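Local coordinates for mandelate racemase/muconate lactonizing enzyme-like protein (PDB 3CYJ), which is of unknown function but belongs to the enolase superfamily, joining an N-terminal capping domain to a TIM-barrel domain that holds a sodium ion, at residues A[113-118]-A[346-351]; A[165-170]-A[191-196]; A[221-226]-A[243-248]. All coordinates share one frame; numbering follows the deposited sequence.

In the fold
The three contacts lie in two regions. Interaction 1 is partly buried and far from the metal. It joins the end of helix 97-116, in the N-terminal family region, to a late loop of the C-terminal one. Interactions 2 and 3 are buried and adjoin on one barrel sheet, their centres 11 Å apart. Strands 162-166 and 190-194 pair in interaction 2. Strands 219-221 and 244-247 pair in interaction 3. Both reach the same sodium ion, which takes Asp194 from interaction 2 and Glu221 and Glu222 from interaction 3. Their backbones bond directly across the contact, whereas interaction 1 rests on close packing of an arginine and an alanine against a turn.

Interaction 1: residues A[113-118]-A[346-351]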
ATOM      1  N   LYS A 113     -10.109  40.796  20.435  1.00 46.68           N
ATOM      2  CA  LYS A 113      -9.184  40.457  21.506  1.00 46.71           C
ATOM      3  C   LYS A 113      -7.905  41.336  21.422  1.00 46.69           C
ATOM      4  O   LYS A 113      -7.465  41.861  22.413  1.00 47.12           O
ATOM      5  CB  LYS A 113      -8.833  38.965  21.537  1.00 46.49           C
ATOM      6  CG  LYS A 113      -7.866  38.556  22.699  1.00 46.61           C
ATOM      7  CD  LYS A 113      -7.071  37.254  22.428  1.00 47.31           C
ATOM      8  CE  LYS A 113      -6.453  36.642  23.721  1.00 48.92           C
ATOM      9  NZ  LYS A 113      -5.316  35.651  23.465  1.00 52.58           N
ATOM     10  N   ALA A 114      -7.347  41.502  20.237  1.00 46.24           N
ATOM     11  CA  ALA A 114      -6.091  42.205  20.075  1.00 47.37           C
ATOM     12  C   ALA A 114      -6.214  43.683  20.542  1.00 47.94           C
ATOM     13  O   ALA A 114      -5.358  44.184  21.301  1.00 48.32           O
ATOM     14  CB  ALA A 114      -5.630  42.117  18.613  1.00 45.84           C
ATOM     15  N   ARG A 115      -7.284  44.337  20.072  1.00 47.92           N
ATOM     16  CA  ARG A 115      -7.740  45.679  20.490  1.00 48.10           C
ATOM     17  C   ARG A 115      -7.961  45.851  21.996  1.00 48.88           C
ATOM     18  O   ARG A 115      -7.473  46.827  22.557  1.00 49.52           O
ATOM     19  CB  ARG A 115      -8.969  46.138  19.685  1.00 46.61           C
ATOM     20  CG  ARG A 115      -8.567  46.520  18.281  1.00 45.94           C
ATOM     21  CD  ARG A 115      -9.727  46.636  17.314  1.00 46.19           C
ATOM     22  NE  ARG A 115      -9.281  46.917  15.938  1.00 45.69           N
ATOM     23  CZ  ARG A 115      -8.854  48.108  15.492  1.00 45.96           C
ATOM     24  NH1 ARG A 115      -8.751  49.136  16.319  1.00 46.43           N
ATOM     25  NH2 ARG A 115      -8.498  48.275  14.224  1.00 45.56           N
ATOM     26  N   LEU A 116      -8.618  44.893  22.650  1.00 48.98           N
ATOM     27  CA  LEU A 116      -8.770  44.918  24.114  1.00 49.86           C
ATOM     28  C   LEU A 116      -7.428  44.856  24.821  1.00 51.13           C
ATOM     29  O   LEU A 116      -7.281  45.340  25.954  1.00 51.44           O
ATOM     30  CB  LEU A 116      -9.639  43.759  24.637  1.00 49.13           C
ATOM     31  CG  LEU A 116     -11.140  43.775  24.342  1.00 47.80           C
ATOM     32  CD1 LEU A 116     -11.742  42.398  24.714  1.00 45.85           C
ATOM     33  CD2 LEU A 116     -11.838  44.972  25.058  1.00 44.48           C
ATOM     34  N   LEU A 117      -6.455  44.238  24.154  1.00 52.16           N
ATOM     35  CA  LEU A 117      -5.119  44.106  24.708  1.00 52.04           C
ATOM     36  C   LEU A 117      -4.247  45.221  24.250  1.00 51.95           C
ATOM     37  O   LEU A 117      -3.102  45.273  24.644  1.00 53.34           O
ATOM     38  CB  LEU A 117      -4.477  42.809  24.269  1.00 52.32           C
ATOM     39  CG  LEU A 117      -5.026  41.536  24.895  1.00 53.34           C
ATOM     40  CD1 LEU A 117      -4.094  40.386  24.584  1.00 51.35           C
ATOM     41  CD2 LEU A 117      -5.233  41.716  26.385  1.00 54.44           C
ATOM     42  N   GLY A 118      -4.767  46.097  23.407  1.00 51.61           N
ATOM     43  CA  GLY A 118      -3.980  47.185  22.890  1.00 51.03           C
ATOM     44  C   GLY A 118      -2.818  46.744  21.999  1.00 51.00           C
ATOM     45  O   GLY A 118      -1.821  47.456  21.928  1.00 51.06           O
ATOM     46  N   ASP A 346       2.184  50.604  15.076  1.00 56.77           N
ATOM     47  CA  ASP A 346       1.472  51.694  15.751  1.00 57.93           C
ATOM     48  C   ASP A 346      -0.039  51.589  15.727  1.00 57.45           C
ATOM     49  O   ASP A 346      -0.684  52.434  16.330  1.00 58.13           O
ATOM     50  CB  ASP A 346       1.867  53.090  15.237  1.00 58.52           C
ATOM     51  CG  ASP A 346       3.365  53.347  15.314  1.00 61.32           C
ATOM     52  OD1 ASP A 346       4.032  52.927  16.295  1.00 60.51           O
ATOM     53  OD2 ASP A 346       3.877  53.972  14.347  1.00 66.08           O
ATOM     54  N   ARG A 347      -0.610  50.589  15.046  1.00 57.03           N
ATOM     55  CA  ARG A 347      -2.084  50.344  15.087  1.00 55.29           C
ATOM     56  C   ARG A 347      -2.467  49.013  15.800  1.00 54.35           C
ATOM     57  O   ARG A 347      -1.772  48.006  15.675  1.00 54.37           O
ATOM     58  CB  ARG A 347      -2.685  50.449  13.692  1.00 55.35           C
ATOM     59  CG  ARG A 347      -2.506  51.881  13.044  1.00 58.57           C
ATOM     60  CD  ARG A 347      -2.739  51.942  11.512  1.00 62.45           C
ATOM     61  NE  ARG A 347      -4.143  51.740  11.124  1.00 69.50           N
ATOM     62  CZ  ARG A 347      -5.000  52.724  10.806  1.00 72.96           C
ATOM     63  NH1 ARG A 347      -4.580  53.991  10.838  1.00 75.21           N
ATOM     64  NH2 ARG A 347      -6.273  52.469  10.455  1.00 70.11           N
ATOM     65  N   PRO A 348      -3.556  49.016  16.591  1.00 52.64           N
ATOM     66  CA  PRO A 348      -3.950  47.786  17.222  1.00 51.87           C
ATOM     67  C   PRO A 348      -4.912  46.956  16.335  1.00 50.60           C
ATOM     68  O   PRO A 348      -5.492  47.480  15.351  1.00 49.56           O
ATOM     69  CB  PRO A 348      -4.681  48.269  18.489  1.00 51.46           C
ATOM     70  CG  PRO A 348      -5.345  49.467  18.033  1.00 52.16           C
ATOM     71  CD  PRO A 348      -4.449  50.118  16.988  1.00 53.09           C
ATOM     72  N   GLY A 349      -5.055  45.681  16.699  1.00 48.98           N
ATOM     73  CA  GLY A 349      -5.744  44.705  15.872  1.00 48.57           C
ATOM     74  C   GLY A 349      -5.170  44.668  14.459  1.00 48.42           C
ATOM     75  O   GLY A 349      -3.943  44.840  14.241  1.00 48.20           O
ATOM     76  N   LEU A 350      -6.080  44.501  13.501  1.00 47.74           N
ATOM     77  CA  LEU A 350      -5.772  44.489  12.083  1.00 47.76           C
ATOM     78  C   LEU A 350      -5.394  45.866  11.564  1.00 47.79           C
ATOM     79  O   LEU A 350      -4.915  46.009  10.430  1.00 47.31           O
ATOM     80  CB  LEU A 350      -7.004  43.963  11.308  1.00 47.93           C
ATOM     81  CG  LEU A 350      -7.324  42.444  11.467  1.00 47.90           C
ATOM     82  CD1 LEU A 350      -8.563  42.032  10.657  1.00 45.40           C
ATOM     83  CD2 LEU A 350      -6.077  41.578  11.081  1.00 46.42           C
ATOM     84  N   GLY A 351      -5.655  46.892  12.380  1.00 48.25           N
ATOM     85  CA  GLY A 351      -5.367  48.284  12.016  1.00 47.69           C
ATOM     86  C   GLY A 351      -6.291  48.766  10.911  1.00 47.59           C
ATOM     87  O   GLY A 351      -5.939  49.685  10.165  1.00 47.16           O
TER
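Arg115 reaches Pro348 because its CG stands anti to its own carbonyl carbon (chi1 -74°) and its chain then runs extended from CG to NE. This carries the guanidinium from the last turn of helix 97-116 to the bend at 348-351. One guanidinium face lies over the Pro348 carbonyl. Arg115 NH2 is 3.3 Å from Pro348 O, which sits above the guanidinium plane and offset toward its rim. The angle is too poor for a hydrogen bond. Arg115 NH1 approaches the proline ring, 3.8 Å from Pro348 CG. Nearer the helix, Arg115 CG packs 3.9 Å from Gly349 N. Ala114 points at the loop, and its CB touches Gly349 CA at 3.8 Å. Gly349 has no side chain, and the helix comes in close to the loop backbone there.

The loop is shaped as a type II' beta turn from Pro348 to Gly351. Its closing bond from Gly351 N to Pro348 O is weak. Arg347 grips Gly351 O side-on with two nitrogens, within the loop. Its NE and NH2 bond that oxygen at 2.9 and 2.8 Å, and the oxygen lies in the guanidinium plane. The helix ends in a Schellman motif at Gly118, which has positive phi.

Outside the two segments, Asp111 serves both parts: OD1 accepts from Leu350 N, and OD2 makes a long, weak ion pair with Arg115 NE. Gly349 also makes backbone bonds with Leu119 and Leu121. Between the segments the touch is mainly van der Waals, perhaps with a mild attraction between the Arg115 charge and Pro348 O. The hydrogen bonds that tie the turn to this end of the N-terminal region include those from Leu350 N to Asp111 and between Gly349 and Leu119 and Leu121.

Interaction 2: residues A[165-170]-A[191-196]; sequences MKVGRE and LMVDAN. With NA (sodium ion), chain E.
Met165 packs on Leu191 and Val193 on one face of two parallel strands, and Val167, just past its strand end, continues the patch onto Val193 and Ala195. This is the tight part of the contact. Met165 CG lies 3.9 Å from Leu191 CD1 and is also in contact with Val193 CG1. Val167 crosses Val193 at about a right angle, CG1 to CG1 at 3.9 Å. Helix 174-185 covers this apolar face, with Ala181 on Met165 and Ile185 on Leu191. The backbones are stitched by three bonds: Met165 N to Met192 O, Asp194 N to Met165 O (2.9 Å), and Val167 N to Asp194 O.

The two strands and helix 174-185 form a beta-alpha-beta unit of the TIM barrel. The metal site lies at the C-terminal ends of its strands, as is usual in the enolase superfamily. Lys164-Met165-Lys166 is consistent with the KxK pattern found on this strand in several branches of the family.

The other face is polar and has fewer close side-chain contacts between the segments. Lys166 and Asp194 lie side by side, pointing the same way, and form a salt bridge. Lys166 NZ meets Asp194 OD2 at 3.1 Å from above the carboxylate plane. The same OD2 binds the sodium ion at 2.5 Å. With CG anti to the backbone N (chi1 -177°), the Asp194 carboxylate reaches toward the ion and Lys166. OD1 accepts from Asn196 N at 2.9 Å, an Asx turn that helps fix the carboxylate. Asn196 ND2 comes within 3.5 Å of Lys166 CD. A glycerol, probably from the crystallisation liquor, reaches this face with a weak hydrogen bond to Lys166 NZ.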
ATOM      1  N   MET A 165      -0.426  34.605 -12.608  1.00 38.00           N
ATOM      2  CA  MET A 165      -1.417  34.836 -13.672  1.00 37.09           C
ATOM      3  C   MET A 165      -2.328  33.577 -13.898  1.00 37.09           C
ATOM      4  O   MET A 165      -2.001  32.464 -13.469  1.00 35.98           O
ATOM      5  CB  MET A 165      -0.723  35.252 -14.980  1.00 36.21           C
ATOM      6  CG  MET A 165       0.338  34.281 -15.505  1.00 33.46           C
ATOM      7  SD  MET A 165       1.013  34.574 -17.205  1.00 30.75           S
ATOM      8  CE  MET A 165      -0.429  34.407 -18.267  1.00 29.36           C
ATOM      9  N   LYS A 166      -3.470  33.773 -14.553  1.00 38.17           N
ATOM     10  CA  LYS A 166      -4.351  32.685 -14.936  1.00 37.14           C
ATOM     11  C   LYS A 166      -4.025  32.084 -16.299  1.00 37.99           C
ATOM     12  O   LYS A 166      -3.614  32.776 -17.233  1.00 36.96           O
ATOM     13  CB  LYS A 166      -5.795  33.174 -14.927  1.00 38.92           C
ATOM     14  CG  LYS A 166      -6.222  33.965 -13.681  1.00 37.66           C
ATOM     15  CD  LYS A 166      -6.028  33.161 -12.424  1.00 40.17           C
ATOM     16  CE  LYS A 166      -7.016  33.584 -11.366  1.00 41.71           C
ATOM     17  NZ  LYS A 166      -6.506  33.198 -10.041  1.00 43.63           N
ATOM     18  N   VAL A 167      -4.201  30.768 -16.400  1.00 38.28           N
ATOM     19  CA  VAL A 167      -4.048  30.024 -17.656  1.00 38.04           C
ATOM     20  C   VAL A 167      -5.192  29.025 -17.758  1.00 38.42           C
ATOM     21  O   VAL A 167      -5.868  28.718 -16.766  1.00 37.26           O
ATOM     22  CB  VAL A 167      -2.720  29.144 -17.702  1.00 38.97           C
ATOM     23  CG1 VAL A 167      -1.510  29.992 -17.855  1.00 37.06           C
ATOM     24  CG2 VAL A 167      -2.639  28.205 -16.455  1.00 35.63           C
ATOM     25  N   GLY A 168      -5.371  28.469 -18.941  1.00 38.79           N
ATOM     26  CA  GLY A 168      -6.203  27.260 -19.021  1.00 41.26           C
ATOM     27  C   GLY A 168      -7.593  27.422 -19.589  1.00 43.43           C
ATOM     28  O   GLY A 168      -8.264  26.398 -19.873  1.00 43.85           O
ATOM     29  N   ARG A 169      -8.040  28.683 -19.735  1.00 43.61           N
ATOM     30  CA  ARG A 169      -9.359  28.981 -20.303  1.00 45.56           C
ATOM     31  C   ARG A 169      -9.409  28.791 -21.838  1.00 47.46           C
ATOM     32  O   ARG A 169     -10.332  28.162 -22.364  1.00 47.68           O
ATOM     33  CB  ARG A 169      -9.823  30.392 -19.906  1.00 45.49           C
ATOM     34  CG  ARG A 169     -11.254  30.673 -20.287  1.00 43.31           C
ATOM     35  CD  ARG A 169     -11.754  31.985 -19.733  1.00 42.01           C
ATOM     36  NE  ARG A 169     -13.179  32.014 -20.015  1.00 45.77           N
ATOM     37  CZ  ARG A 169     -14.118  31.575 -19.178  1.00 48.50           C
ATOM     38  NH1 ARG A 169     -15.380  31.581 -19.557  1.00 47.61           N
ATOM     39  NH2 ARG A 169     -13.799  31.132 -17.954  1.00 48.16           N
ATOM     40  N   GLU A 170      -8.412  29.336 -22.538  1.00 48.61           N
ATOM     41  CA  GLU A 170      -8.186  29.048 -23.946  1.00 49.93           C
ATOM     42  C   GLU A 170      -6.759  28.534 -24.175  1.00 48.67           C
ATOM     43  O   GLU A 170      -5.857  29.291 -24.563  1.00 48.34           O
ATOM     44  CB  GLU A 170      -8.453  30.286 -24.796  1.00 51.15           C
ATOM     45  CG  GLU A 170      -9.951  30.418 -25.224  1.00 59.23           C
ATOM     46  CD  GLU A 170     -10.232  31.721 -25.971  1.00 67.51           C
ATOM     47  OE1 GLU A 170      -9.716  31.905 -27.117  1.00 68.24           O
ATOM     48  OE2 GLU A 170     -10.966  32.558 -25.391  1.00 72.10           O
ATOM     49  N   LEU A 191       7.636  33.594 -12.113  1.00 42.42           N
ATOM     50  CA  LEU A 191       6.317  33.579 -12.750  1.00 42.34           C
ATOM     51  C   LEU A 191       5.492  32.351 -12.360  1.00 41.88           C
ATOM     52  O   LEU A 191       5.904  31.234 -12.621  1.00 43.03           O
ATOM     53  CB  LEU A 191       6.409  33.720 -14.282  1.00 41.92           C
ATOM     54  CG  LEU A 191       5.098  33.773 -15.077  1.00 42.63           C
ATOM     55  CD1 LEU A 191       4.134  34.954 -14.691  1.00 38.08           C
ATOM     56  CD2 LEU A 191       5.341  33.699 -16.575  1.00 41.00           C
ATOM     57  N   MET A 192       4.312  32.575 -11.768  1.00 40.42           N
ATOM     58  CA  MET A 192       3.479  31.529 -11.234  1.00 37.93           C
ATOM     59  C   MET A 192       2.183  31.467 -12.045  1.00 37.60           C
ATOM     60  O   MET A 192       1.654  32.499 -12.455  1.00 37.29           O
ATOM     61  CB  MET A 192       3.143  31.892  -9.775  1.00 38.59           C
ATOM     62  CG  MET A 192       4.380  32.286  -8.836  1.00 35.13           C
ATOM     63  SD  MET A 192       3.932  33.180  -7.357  1.00 28.21           S
ATOM     64  CE  MET A 192       2.948  31.912  -6.546  1.00 31.36           C
ATOM     65  N   VAL A 193       1.653  30.261 -12.287  1.00 37.10           N
ATOM     66  CA  VAL A 193       0.352  30.125 -12.997  1.00 35.64           C
ATOM     67  C   VAL A 193      -0.740  29.422 -12.166  1.00 35.52           C
ATOM     68  O   VAL A 193      -0.453  28.589 -11.302  1.00 35.00           O
ATOM     69  CB  VAL A 193       0.475  29.526 -14.445  1.00 35.04           C
ATOM     70  CG1 VAL A 193       1.448  30.403 -15.369  1.00 33.86           C
ATOM     71  CG2 VAL A 193       0.873  28.053 -14.419  1.00 36.36           C
ATOM     72  N   ASP A 194      -1.992  29.767 -12.445  1.00 34.98           N
ATOM     73  CA  ASP A 194      -3.116  29.192 -11.766  1.00 35.54           C
ATOM     74  C   ASP A 194      -4.118  28.743 -12.828  1.00 36.49           C
ATOM     75  O   ASP A 194      -4.535  29.550 -13.646  1.00 35.87           O
ATOM     76  CB  ASP A 194      -3.711  30.204 -10.784  1.00 33.86           C
ATOM     77  CG  ASP A 194      -4.876  29.632  -9.966  1.00 36.25           C
ATOM     78  OD1 ASP A 194      -5.319  28.445 -10.114  1.00 36.49           O
ATOM     79  OD2 ASP A 194      -5.426  30.409  -9.180  1.00 37.74           O
ATOM     80  N   ALA A 195      -4.505  27.456 -12.792  1.00 36.91           N
ATOM     81  CA  ALA A 195      -5.380  26.874 -13.829  1.00 37.13           C
ATOM     82  C   ALA A 195      -6.829  26.763 -13.309  1.00 37.91           C
ATOM     83  O   ALA A 195      -7.769  26.498 -14.086  1.00 38.50           O
ATOM     84  CB  ALA A 195      -4.849  25.506 -14.273  1.00 36.68           C
ATOM     85  N   ASN A 196      -7.001  26.966 -11.996  1.00 37.68           N
ATOM     86  CA  ASN A 196      -8.318  26.900 -11.365  1.00 38.24           C
ATOM     87  C   ASN A 196      -9.079  25.652 -11.818  1.00 38.22           C
ATOM     88  O   ASN A 196     -10.270  25.740 -12.210  1.00 38.44           O
ATOM     89  CB  ASN A 196      -9.129  28.181 -11.694  1.00 38.95           C
ATOM     90  CG  ASN A 196      -8.548  29.414 -11.005  1.00 39.58           C
ATOM     91  OD1 ASN A 196      -8.930  29.698  -9.871  1.00 42.59           O
ATOM     92  ND2 ASN A 196      -7.544  30.085 -11.637  1.00 36.84           N
TER
HETATM   93 NA    NA E 371      -6.751  29.210  -7.488  1.00 55.39          NA

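Interaction 3: residues A[221-226]-A[243-248]; sequences EEPVSS and VAIAAG. With NA (sodium ion), chain E.
Glu221 and Ala246 form the parallel bridge between neighbouring strands 219-221 and 244-247 of the TIM barrel. Glu222 N bonds Ala246 O at 2.9 Å, almost straight (170° at the hydrogen). Glu221 CA-H also points at that oxygen, so one carbonyl takes two contacts. On the outer side Pro223 CG touches Ile245 CG2 at 4.4 Å, and helix 229-238 packs over Pro223.

Glu221 ends the strand and Glu222 follows it in the loop; both bind the metal. The site lies at the barrel mouth, where the enolase superfamily usually binds its metal, though here two of the three protein ligands are neighbours in sequence. Glu221 OE2 binds the sodium ion at 2.6 Å and Glu222 OE1 at 2.7 Å, while Asp194 completes the protein ligands. Glu221 CG is anti to its backbone N (chi1 -170°) and the chain stays extended, which carries OE2 to the metal. Its OE1 makes a salt bridge with Lys164 NZ. Glu222 has positive phi and turns its carboxylate to the ion from the next position. A water links the segments a second time: it donates to Glu222 OE2 at 2.6 Å and accepts from Gly248 N at 2.9 Å.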
ATOM      1  N   GLU A 221      -0.700  26.095  -9.947  1.00 38.32           N
ATOM      2  CA  GLU A 221      -1.762  25.967  -8.988  1.00 39.32           C
ATOM      3  C   GLU A 221      -3.057  25.343  -9.590  1.00 39.70           C
ATOM      4  O   GLU A 221      -3.495  25.703 -10.697  1.00 38.60           O
ATOM      5  CB  GLU A 221      -2.067  27.326  -8.386  1.00 39.26           C
ATOM      6  CG  GLU A 221      -2.991  27.198  -7.207  1.00 42.44           C
ATOM      7  CD  GLU A 221      -3.505  28.559  -6.729  1.00 50.29           C
ATOM      8  OE1 GLU A 221      -2.800  29.586  -6.958  1.00 49.80           O
ATOM      9  OE2 GLU A 221      -4.621  28.586  -6.138  1.00 49.58           O
ATOM     10  N   GLU A 222      -3.654  24.408  -8.845  1.00 40.11           N
ATOM     11  CA  GLU A 222      -4.931  23.818  -9.231  1.00 41.04           C
ATOM     12  C   GLU A 222      -4.979  23.334 -10.674  1.00 40.65           C
ATOM     13  O   GLU A 222      -5.921  23.651 -11.416  1.00 40.08           O
ATOM     14  CB  GLU A 222      -6.066  24.800  -8.968  1.00 41.57           C
ATOM     15  CG  GLU A 222      -6.385  24.894  -7.459  1.00 48.16           C
ATOM     16  CD  GLU A 222      -7.430  25.985  -7.094  1.00 57.06           C
ATOM     17  OE1 GLU A 222      -7.847  26.773  -7.976  1.00 58.03           O
ATOM     18  OE2 GLU A 222      -7.822  26.066  -5.900  1.00 61.48           O
ATOM     19  N   PRO A 223      -3.991  22.498 -11.055  1.00 40.65           N
ATOM     20  CA  PRO A 223      -3.990  22.072 -12.448  1.00 39.96           C
ATOM     21  C   PRO A 223      -5.256  21.230 -12.735  1.00 40.94           C
ATOM     22  O   PRO A 223      -5.803  21.307 -13.838  1.00 41.05           O
ATOM     23  CB  PRO A 223      -2.740  21.215 -12.556  1.00 37.69           C
ATOM     24  CG  PRO A 223      -2.485  20.686 -11.105  1.00 40.31           C
ATOM     25  CD  PRO A 223      -2.973  21.796 -10.208  1.00 40.20           C
ATOM     26  N   VAL A 224      -5.666  20.403 -11.767  1.00 41.17           N
ATOM     27  CA  VAL A 224      -6.883  19.614 -11.903  1.00 42.77           C
ATOM     28  C   VAL A 224      -7.826  20.011 -10.783  1.00 45.14           C
ATOM     29  O   VAL A 224      -7.414  20.743  -9.867  1.00 44.83           O
ATOM     30  CB  VAL A 224      -6.625  18.070 -11.872  1.00 42.35           C
ATOM     31  CG1 VAL A 224      -5.824  17.645 -13.078  1.00 37.22           C
ATOM     32  CG2 VAL A 224      -5.982  17.623 -10.535  1.00 38.53           C
ATOM     33  N   SER A 225      -9.070  19.527 -10.820  1.00 48.19           N
ATOM     34  CA  SER A 225      -9.941  19.744  -9.644  1.00 51.52           C
ATOM     35  C   SER A 225      -9.245  19.371  -8.357  1.00 52.63           C
ATOM     36  O   SER A 225      -8.664  18.290  -8.270  1.00 53.75           O
ATOM     37  CB  SER A 225     -11.178  18.906  -9.705  1.00 52.71           C
ATOM     38  OG  SER A 225     -11.809  18.925  -8.412  1.00 57.58           O
ATOM     39  N   SER A 226      -9.312  20.240  -7.339  1.00 54.24           N
ATOM     40  CA  SER A 226      -8.610  19.958  -6.078  1.00 55.02           C
ATOM     41  C   SER A 226      -9.307  18.855  -5.282  1.00 55.64           C
ATOM     42  O   SER A 226      -8.743  18.363  -4.286  1.00 56.28           O
ATOM     43  CB  SER A 226      -8.476  21.214  -5.201  1.00 55.23           C
ATOM     44  N   VAL A 243       9.011  23.152 -10.727  1.00 39.96           N
ATOM     45  CA  VAL A 243       7.639  23.689 -10.817  1.00 39.56           C
ATOM     46  C   VAL A 243       6.843  23.151  -9.624  1.00 39.13           C
ATOM     47  O   VAL A 243       6.532  21.978  -9.574  1.00 39.21           O
ATOM     48  CB  VAL A 243       6.931  23.351 -12.177  1.00 39.04           C
ATOM     49  CG1 VAL A 243       5.433  23.898 -12.255  1.00 37.99           C
ATOM     50  CG2 VAL A 243       7.754  23.867 -13.347  1.00 37.51           C
ATOM     51  N   ALA A 244       6.540  23.994  -8.659  1.00 38.02           N
ATOM     52  CA  ALA A 244       5.775  23.514  -7.507  1.00 38.63           C
ATOM     53  C   ALA A 244       4.269  23.297  -7.803  1.00 38.52           C
ATOM     54  O   ALA A 244       3.599  24.137  -8.421  1.00 37.76           O
ATOM     55  CB  ALA A 244       5.956  24.462  -6.349  1.00 38.52           C
ATOM     56  N   ILE A 245       3.761  22.135  -7.431  1.00 39.09           N
ATOM     57  CA  ILE A 245       2.340  21.855  -7.622  1.00 39.13           C
ATOM     58  C   ILE A 245       1.634  22.341  -6.393  1.00 38.40           C
ATOM     59  O   ILE A 245       1.944  21.884  -5.323  1.00 39.87           O
ATOM     60  CB  ILE A 245       2.068  20.344  -7.903  1.00 39.76           C
ATOM     61  CG1 ILE A 245       2.801  19.868  -9.195  1.00 40.44           C
ATOM     62  CG2 ILE A 245       0.565  20.056  -7.974  1.00 39.67           C
ATOM     63  CD1 ILE A 245       2.388  20.634 -10.563  1.00 37.60           C
ATOM     64  N   ALA A 246       0.719  23.312  -6.522  1.00 38.61           N
ATOM     65  CA  ALA A 246       0.024  23.881  -5.329  1.00 38.27           C
ATOM     66  C   ALA A 246      -1.511  23.710  -5.384  1.00 38.11           C
ATOM     67  O   ALA A 246      -2.118  23.742  -6.468  1.00 36.89           O
ATOM     68  CB  ALA A 246       0.355  25.367  -5.155  1.00 37.26           C
ATOM     69  N   ALA A 247      -2.134  23.559  -4.206  1.00 38.66           N
ATOM     70  CA  ALA A 247      -3.590  23.445  -4.137  1.00 39.70           C
ATOM     71  C   ALA A 247      -4.040  23.707  -2.731  1.00 40.27           C
ATOM     72  O   ALA A 247      -3.218  23.689  -1.838  1.00 39.55           O
ATOM     73  CB  ALA A 247      -4.036  22.076  -4.611  1.00 40.14           C
ATOM     74  N   GLY A 248      -5.332  23.976  -2.530  1.00 42.93           N
ATOM     75  CA  GLY A 248      -5.842  24.072  -1.182  1.00 46.90           C
ATOM     76  C   GLY A 248      -6.942  25.010  -0.747  1.00 50.32           C
ATOM     77  O   GLY A 248      -7.432  24.889   0.407  1.00 52.05           O
TER
HETATM   78 NA    NA E 371      -6.751  29.210  -7.488  1.00 55.39          NA
HETATM   79  O   HOH W   1      -7.674  23.980  -4.280  1.00 46.80           O